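Local coordinates for oxygen-binding di-iron protein (Treponema denticola ATCC 35404, PDB 6QNM), which probably binds oxygen at a di-iron centre within a metallo-beta-lactamase-like fold, although its biological role is uncharacterised, at residues A98-S103 / S119-I124; S135-K140 / D157-I162. All coordinates share one frame; numbering follows the deposited sequence.

How the contacts relate
The two contacts illustrate how a metallo-beta-lactamase-like fold joins its strands, one in each of the chain's two sheets. Contact 1 pairs strands 99-103 and 121-124 in parallel, in the first sheet; contact 2 sets the start of strand 138-143 against the turn after strand 153-157, in the second. They follow one another along the chain, contact 1 closing before contact 2 opens. Their centres lie 19 Å apart and their nearest atoms about 6 Å apart, so they do not touch. Phe153, on the strand leading to contact 2, meets Ser103 and Ile124 of contact 1. Neither contact contains an iron ion.

Contact 1: residues A98-S103 / S119-I124; sequences AKIYIS and SRMVPI
Ile100 and Met121, with Tyr101 and Val122, form the centre of a parallel beta pair, the two strands of a beta-alpha-beta crossover whose connection includes the short helix 104-107. The pair belongs to the first sheet of the metallo-beta-lactamase-like fold, where strand 73-77 flanks 99-103 on the side opposite 121-124.

Four backbone hydrogen bonds join the segments, the first using the carbonyl of Arg120 just before strand 121-124. Ile100 N donates to Arg120 O (2.8 Å) and Val122 N to Ile100 O (2.6 Å). Farther on, Ile102 N reaches Val122 O, and Ile124 N donates to Ile102 O.

Apolar packing occupies both faces of the sheet. On one, Val122 puts its CB over a ring face of Tyr101, a CH-pi contact with the CB 4.0 Å from the ring centroid. With CG1 anti to the backbone N (chi1 -180°), Val122 brings that methyl to 3.5 Å from Tyr101 CE2. Beside this pair Ile124 lays CD1 against Tyr101 CB (3.9 Å). On the other face Ile100 and Met121 lie side by side, and Met121 SD comes 4.1 Å from Ile102 CG2; Val107 of helix 104-107 touches both.

Polar side chains secure the two ends. The bent chain of Arg120 brings NE to Ala98 O (3.1 Å), which lies in the guanidinium plane; NH2 adds a weak bond to that oxygen and a further bond to Leu93 O. At the other end Ser103 is the N-cap of helix 104-107: its OG accepts from Leu105 N and donates to a water (2.9 Å), which in turn donates to Ile124 O.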
loop_
_atom_site.group_PDB
_atom_site.type_symbol
_atom_site.label_atom_id
_atom_site.label_comp_id
_atom_site.label_asym_id
_atom_site.label_seq_id
_atom_site.Cartn_x
_atom_site.Cartn_y
_atom_site.Cartn_z
ATOM N N ALA A 98 -1.217 -13.566 -19.340
ATOM C CA ALA A 98 -0.502 -14.098 -18.193
ATOM C C ALA A 98 -1.394 -14.220 -16.965
ATOM O O ALA A 98 -2.369 -13.484 -16.786
ATOM C CB ALA A 98 0.692 -13.206 -17.846
ATOM N N LYS A 99 -1.038 -15.173 -16.107
ATOM C CA LYS A 99 -1.569 -15.268 -14.750
ATOM C C LYS A 99 -0.853 -14.277 -13.840
ATOM O O LYS A 99 0.334 -13.999 -14.015
ATOM C CB LYS A 99 -1.387 -16.682 -14.185
ATOM C CG LYS A 99 -1.856 -17.796 -15.108
ATOM C CD LYS A 99 -1.029 -19.060 -14.892
ATOM C CE LYS A 99 0.298 -19.006 -15.625
ATOM N NZ LYS A 99 1.370 -19.750 -14.902
ATOM N N ILE A 100 -1.582 -13.742 -12.865
ATOM C CA ILE A 100 -1.036 -12.795 -11.902
ATOM C C ILE A 100 -0.979 -13.481 -10.545
ATOM O O ILE A 100 -2.005 -13.947 -10.031
ATOM C CB ILE A 100 -1.878 -11.513 -11.836
ATOM C CG1 ILE A 100 -1.770 -10.736 -13.151
ATOM C CG2 ILE A 100 -1.442 -10.657 -10.666
ATOM C CD1 ILE A 100 -2.440 -9.382 -13.103
ATOM N N TYR A 101 0.217 -13.560 -9.971
ATOM C CA TYR A 101 0.405 -14.091 -8.627
ATOM C C TYR A 101 0.565 -12.922 -7.667
ATOM O O TYR A 101 1.414 -12.049 -7.878
ATOM C CB TYR A 101 1.625 -15.008 -8.544
ATOM C CG TYR A 101 1.482 -16.325 -9.274
ATOM C CD1 TYR A 101 1.677 -16.400 -10.646
ATOM C CD2 TYR A 101 1.173 -17.495 -8.590
ATOM C CE1 TYR A 101 1.558 -17.601 -11.323
ATOM C CE2 TYR A 101 1.054 -18.702 -9.259
ATOM C CZ TYR A 101 1.248 -18.746 -10.626
ATOM O OH TYR A 101 1.131 -19.936 -11.306
ATOM N N ILE A 102 -0.247 -12.904 -6.612
ATOM C CA ILE A 102 -0.178 -11.857 -5.602
ATOM C C ILE A 102 -0.713 -12.430 -4.298
ATOM O O ILE A 102 -1.468 -13.404 -4.291
ATOM C CB ILE A 102 -0.970 -10.597 -6.045
ATOM C CG1 ILE A 102 -0.615 -9.383 -5.181
ATOM C CG2 ILE A 102 -2.470 -10.867 -6.038
ATOM C CD1 ILE A 102 -1.181 -8.084 -5.708
ATOM N N SER A 103 -0.309 -11.815 -3.186
ATOM C CA SER A 103 -0.724 -12.280 -1.870
ATOM C C SER A 103 -2.240 -12.399 -1.798
ATOM O O SER A 103 -2.972 -11.597 -2.385
ATOM C CB SER A 103 -0.218 -11.321 -0.788
ATOM O OG SER A 103 -0.882 -11.539 0.449
ATOM N N SER A 119 -10.434 -14.040 -12.214
ATOM C CA SER A 119 -9.958 -15.329 -12.695
ATOM C C SER A 119 -8.470 -15.282 -13.008
ATOM O O SER A 119 -7.793 -16.315 -12.962
ATOM C CB SER A 119 -10.753 -15.763 -13.923
ATOM O OG SER A 119 -10.339 -15.058 -15.080
ATOM N N ARG A 120 -7.948 -14.101 -13.341
ATOM C CA ARG A 120 -6.554 -13.974 -13.746
ATOM C C ARG A 120 -5.586 -13.954 -12.575
ATOM O O ARG A 120 -4.369 -13.958 -12.801
ATOM C CB ARG A 120 -6.372 -12.690 -14.566
ATOM C CG ARG A 120 -7.133 -12.679 -15.874
ATOM C CD ARG A 120 -6.481 -13.591 -16.883
ATOM N NE ARG A 120 -5.319 -12.965 -17.512
ATOM C CZ ARG A 120 -5.375 -12.223 -18.613
ATOM N NH1 ARG A 120 -6.538 -12.009 -19.212
ATOM N NH2 ARG A 120 -4.268 -11.690 -19.108
ATOM N N MET A 121 -6.082 -13.907 -11.339
ATOM C CA MET A 121 -5.208 -13.781 -10.183
ATOM C C MET A 121 -5.128 -15.091 -9.415
ATOM O O MET A 121 -6.145 -15.768 -9.214
ATOM C CB MET A 121 -5.667 -12.632 -9.293
ATOM C CG MET A 121 -5.370 -11.274 -9.923
ATOM S SD MET A 121 -5.411 -9.960 -8.706
ATOM C CE MET A 121 -7.119 -10.057 -8.236
ATOM N N VAL A 122 -3.920 -15.413 -8.968
ATOM C CA VAL A 122 -3.618 -16.608 -8.187
ATOM C C VAL A 122 -3.201 -16.156 -6.793
ATOM O O VAL A 122 -2.176 -15.478 -6.655
ATOM C CB VAL A 122 -2.522 -17.466 -8.841
ATOM C CG1 VAL A 122 -2.234 -18.699 -8.008
ATOM C CG2 VAL A 122 -2.933 -17.862 -10.261
ATOM N N PRO A 123 -3.955 -16.489 -5.744
ATOM C CA PRO A 123 -3.604 -16.018 -4.396
ATOM C C PRO A 123 -2.421 -16.788 -3.824
ATOM O O PRO A 123 -2.412 -18.021 -3.807
ATOM C CB PRO A 123 -4.880 -16.280 -3.588
ATOM C CG PRO A 123 -5.536 -17.427 -4.281
ATOM C CD PRO A 123 -5.151 -17.352 -5.742
ATOM N N ILE A 124 -1.406 -16.055 -3.382
ATOM C CA ILE A 124 -0.246 -16.643 -2.721
ATOM C C ILE A 124 -0.573 -16.778 -1.236
ATOM O O ILE A 124 -0.861 -15.760 -0.587
ATOM C CB ILE A 124 1.014 -15.797 -2.934
ATOM C CG1 ILE A 124 1.234 -15.527 -4.424
ATOM C CG2 ILE A 124 2.233 -16.494 -2.344
ATOM C CD1 ILE A 124 2.273 -14.460 -4.690
HETATM O O HOH W 1 -0.415 -14.107 1.595
#

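Contact 2: residues S135-K140 / D157-I162; sequences SGSNMK and DERSRI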
loop_
_atom_site.group_PDB
_atom_site.type_symbol
_atom_site.label_atom_id
_atom_site.label_comp_id
_atom_site.label_asym_id
_atom_site.label_seq_id
_atom_site.Cartn_x
_atom_site.Cartn_y
_atom_site.Cartn_z
ATOM N N SER A 135 11.375 -25.405 -17.693
ATOM C CA SER A 135 12.631 -26.127 -17.503
ATOM C C SER A 135 12.558 -27.156 -16.384
ATOM O O SER A 135 13.436 -28.021 -16.297
ATOM C CB SER A 135 13.764 -25.147 -17.203
ATOM O OG SER A 135 13.583 -24.551 -15.930
ATOM N N GLY A 136 11.551 -27.073 -15.517
ATOM C CA GLY A 136 11.498 -27.882 -14.322
ATOM C C GLY A 136 12.060 -27.210 -13.092
ATOM O O GLY A 136 11.895 -27.738 -11.984
ATOM N N SER A 137 12.713 -26.063 -13.249
ATOM C CA SER A 137 13.124 -25.260 -12.111
ATOM C C SER A 137 11.905 -24.592 -11.484
ATOM O O SER A 137 10.850 -24.458 -12.106
ATOM C CB SER A 137 14.144 -24.202 -12.540
ATOM O OG SER A 137 15.282 -24.800 -13.138
ATOM N N ASN A 138 12.053 -24.190 -10.223
ATOM C CA ASN A 138 10.977 -23.573 -9.465
ATOM C C ASN A 138 11.354 -22.156 -9.053
ATOM O O ASN A 138 12.532 -21.838 -8.856
ATOM C CB ASN A 138 10.641 -24.381 -8.199
ATOM C CG ASN A 138 9.987 -25.720 -8.507
ATOM O OD1 ASN A 138 9.070 -25.806 -9.324
ATOM N ND2 ASN A 138 10.444 -26.769 -7.830
ATOM N N MET A 139 10.339 -21.305 -8.943
ATOM C CA MET A 139 10.462 -20.004 -8.302
ATOM C C MET A 139 9.658 -20.066 -7.016
ATOM O O MET A 139 8.506 -20.510 -7.031
ATOM C CB MET A 139 9.931 -18.881 -9.196
ATOM C CG MET A 139 10.299 -18.994 -10.677
ATOM S SD MET A 139 9.544 -17.686 -11.683
ATOM C CE MET A 139 7.858 -18.266 -11.806
ATOM N N LYS A 140 10.254 -19.652 -5.904
ATOM C CA LYS A 140 9.565 -19.763 -4.630
ATOM C C LYS A 140 9.160 -18.352 -4.209
ATOM O O LYS A 140 9.989 -17.431 -4.263
ATOM C CB LYS A 140 10.447 -20.446 -3.568
ATOM C CG LYS A 140 11.217 -21.743 -4.029
ATOM C CD LYS A 140 12.211 -22.224 -2.892
ATOM C CE LYS A 140 11.752 -23.419 -2.003
ATOM N NZ LYS A 140 12.875 -24.391 -2.458
ATOM N N ASP A 157 14.336 -17.034 -7.620
ATOM C CA ASP A 157 14.576 -17.838 -8.813
ATOM C C ASP A 157 15.648 -18.859 -8.461
ATOM O O ASP A 157 16.842 -18.548 -8.461
ATOM C CB ASP A 157 14.998 -16.956 -9.982
ATOM C CG ASP A 157 15.061 -17.713 -11.300
ATOM O OD1 ASP A 157 14.174 -18.558 -11.555
ATOM O OD2 ASP A 157 15.999 -17.455 -12.085
ATOM N N GLU A 158 15.215 -20.084 -8.150
ATOM C CA GLU A 158 16.137 -21.113 -7.678
ATOM C C GLU A 158 17.246 -21.384 -8.684
ATOM O O GLU A 158 18.407 -21.568 -8.301
ATOM C CB GLU A 158 15.380 -22.411 -7.403
ATOM C CG GLU A 158 14.708 -22.465 -6.056
ATOM C CD GLU A 158 14.272 -23.855 -5.696
ATOM O OE1 GLU A 158 14.268 -24.183 -4.486
ATOM O OE2 GLU A 158 13.937 -24.634 -6.616
ATOM N N ARG A 159 16.901 -21.433 -9.971
ATOM C CA ARG A 159 17.874 -21.811 -10.990
ATOM C C ARG A 159 19.027 -20.816 -11.054
ATOM O O ARG A 159 20.188 -21.210 -11.221
ATOM C CB ARG A 159 17.181 -21.932 -12.347
ATOM C CG ARG A 159 18.131 -21.955 -13.531
ATOM C CD ARG A 159 18.779 -23.316 -13.686
ATOM N NE ARG A 159 17.802 -24.350 -14.003
ATOM C CZ ARG A 159 17.601 -24.845 -15.219
ATOM N NH1 ARG A 159 16.687 -25.785 -15.404
ATOM N NH2 ARG A 159 18.308 -24.400 -16.249
ATOM N N SER A 160 18.724 -19.523 -10.937
ATOM C CA SER A 160 19.744 -18.483 -10.912
ATOM C C SER A 160 20.265 -18.189 -9.513
ATOM O O SER A 160 21.324 -17.568 -9.382
ATOM C CB SER A 160 19.195 -17.187 -11.519
ATOM O OG SER A 160 18.158 -16.656 -10.713
ATOM N N ARG A 161 19.530 -18.601 -8.474
ATOM C CA ARG A 161 19.820 -18.246 -7.080
ATOM C C ARG A 161 19.768 -16.734 -6.859
ATOM O O ARG A 161 20.458 -16.191 -5.989
ATOM C CB ARG A 161 21.163 -18.829 -6.623
ATOM C CG ARG A 161 21.179 -20.357 -6.587
ATOM C CD ARG A 161 22.524 -20.902 -6.131
ATOM N NE ARG A 161 22.767 -20.663 -4.711
ATOM C CZ ARG A 161 23.964 -20.728 -4.137
ATOM N NH1 ARG A 161 24.094 -20.493 -2.838
ATOM N NH2 ARG A 161 25.037 -21.024 -4.862
ATOM N N ILE A 162 18.931 -16.048 -7.631
ATOM C CA ILE A 162 18.700 -14.616 -7.480
ATOM C C ILE A 162 17.387 -14.410 -6.735
ATOM O O ILE A 162 16.339 -14.924 -7.149
ATOM C CB ILE A 162 18.677 -13.913 -8.849
ATOM C CG1 ILE A 162 20.033 -14.059 -9.549
ATOM C CG2 ILE A 162 18.307 -12.446 -8.692
ATOM C CD1 ILE A 162 20.049 -13.540 -10.981
HETATM O O HOH W 2 14.167 -21.155 -11.181
HETATM O O HOH W 3 12.356 -26.638 -5.494
#
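The guanidinium of Arg159 has Ser137 OG at its edge, near its plane, whereas Ser135 OG approaches it obliquely. The segments meet where strand 138-143 runs antiparallel to 153-157 in the second sheet of the metallo-beta-lactamase-like fold, and the turn after the latter closes with a G1 beta bulge, Arg161 and Ile162 both facing Asp157.

Both bonds of the guanidinium to Ser137 OG are weak: NE lies 2.7 Å from that OG, but at an N-H...O angle of only 128°, and the NH1 bond is more bent still (123°). CG of Arg159 stands anti to the backbone N (chi1 165°), and the chain then folds at its next two torsions, bringing the edge of the guanidinium back to Ser137 OG. NH2 turns instead to a salt bridge with Asp14. Ser135 OG accepts from Ser137 N (3.2 Å) in an ST turn just before strand 138-143.

The carboxylate of Asp157 divides its oxygens. OD1 takes a hydrogen from a water that also donates to Asn138 O and accepts from Arg159 N, while OD2 is held by Ser160 OG (2.7 Å) and by His17 NE2. Met139 and Asp157 form a non-hydrogen-bonded pair, with Met139 CG 4.0 Å from Asp157 OD1. Next to it Glu158 N donates to Asn138 O (3.3 Å).

Lys140 and Glu158 form a salt bridge, though its modelled NZ to OE1 distance of 2.5 Å is doubtfully short. OD1 of the Asn138 amide is hydrogen-bonded to Ser132 OG, and its ND2 donates to a second water (3.0 Å), which passes a hydrogen to Glu158 OE2.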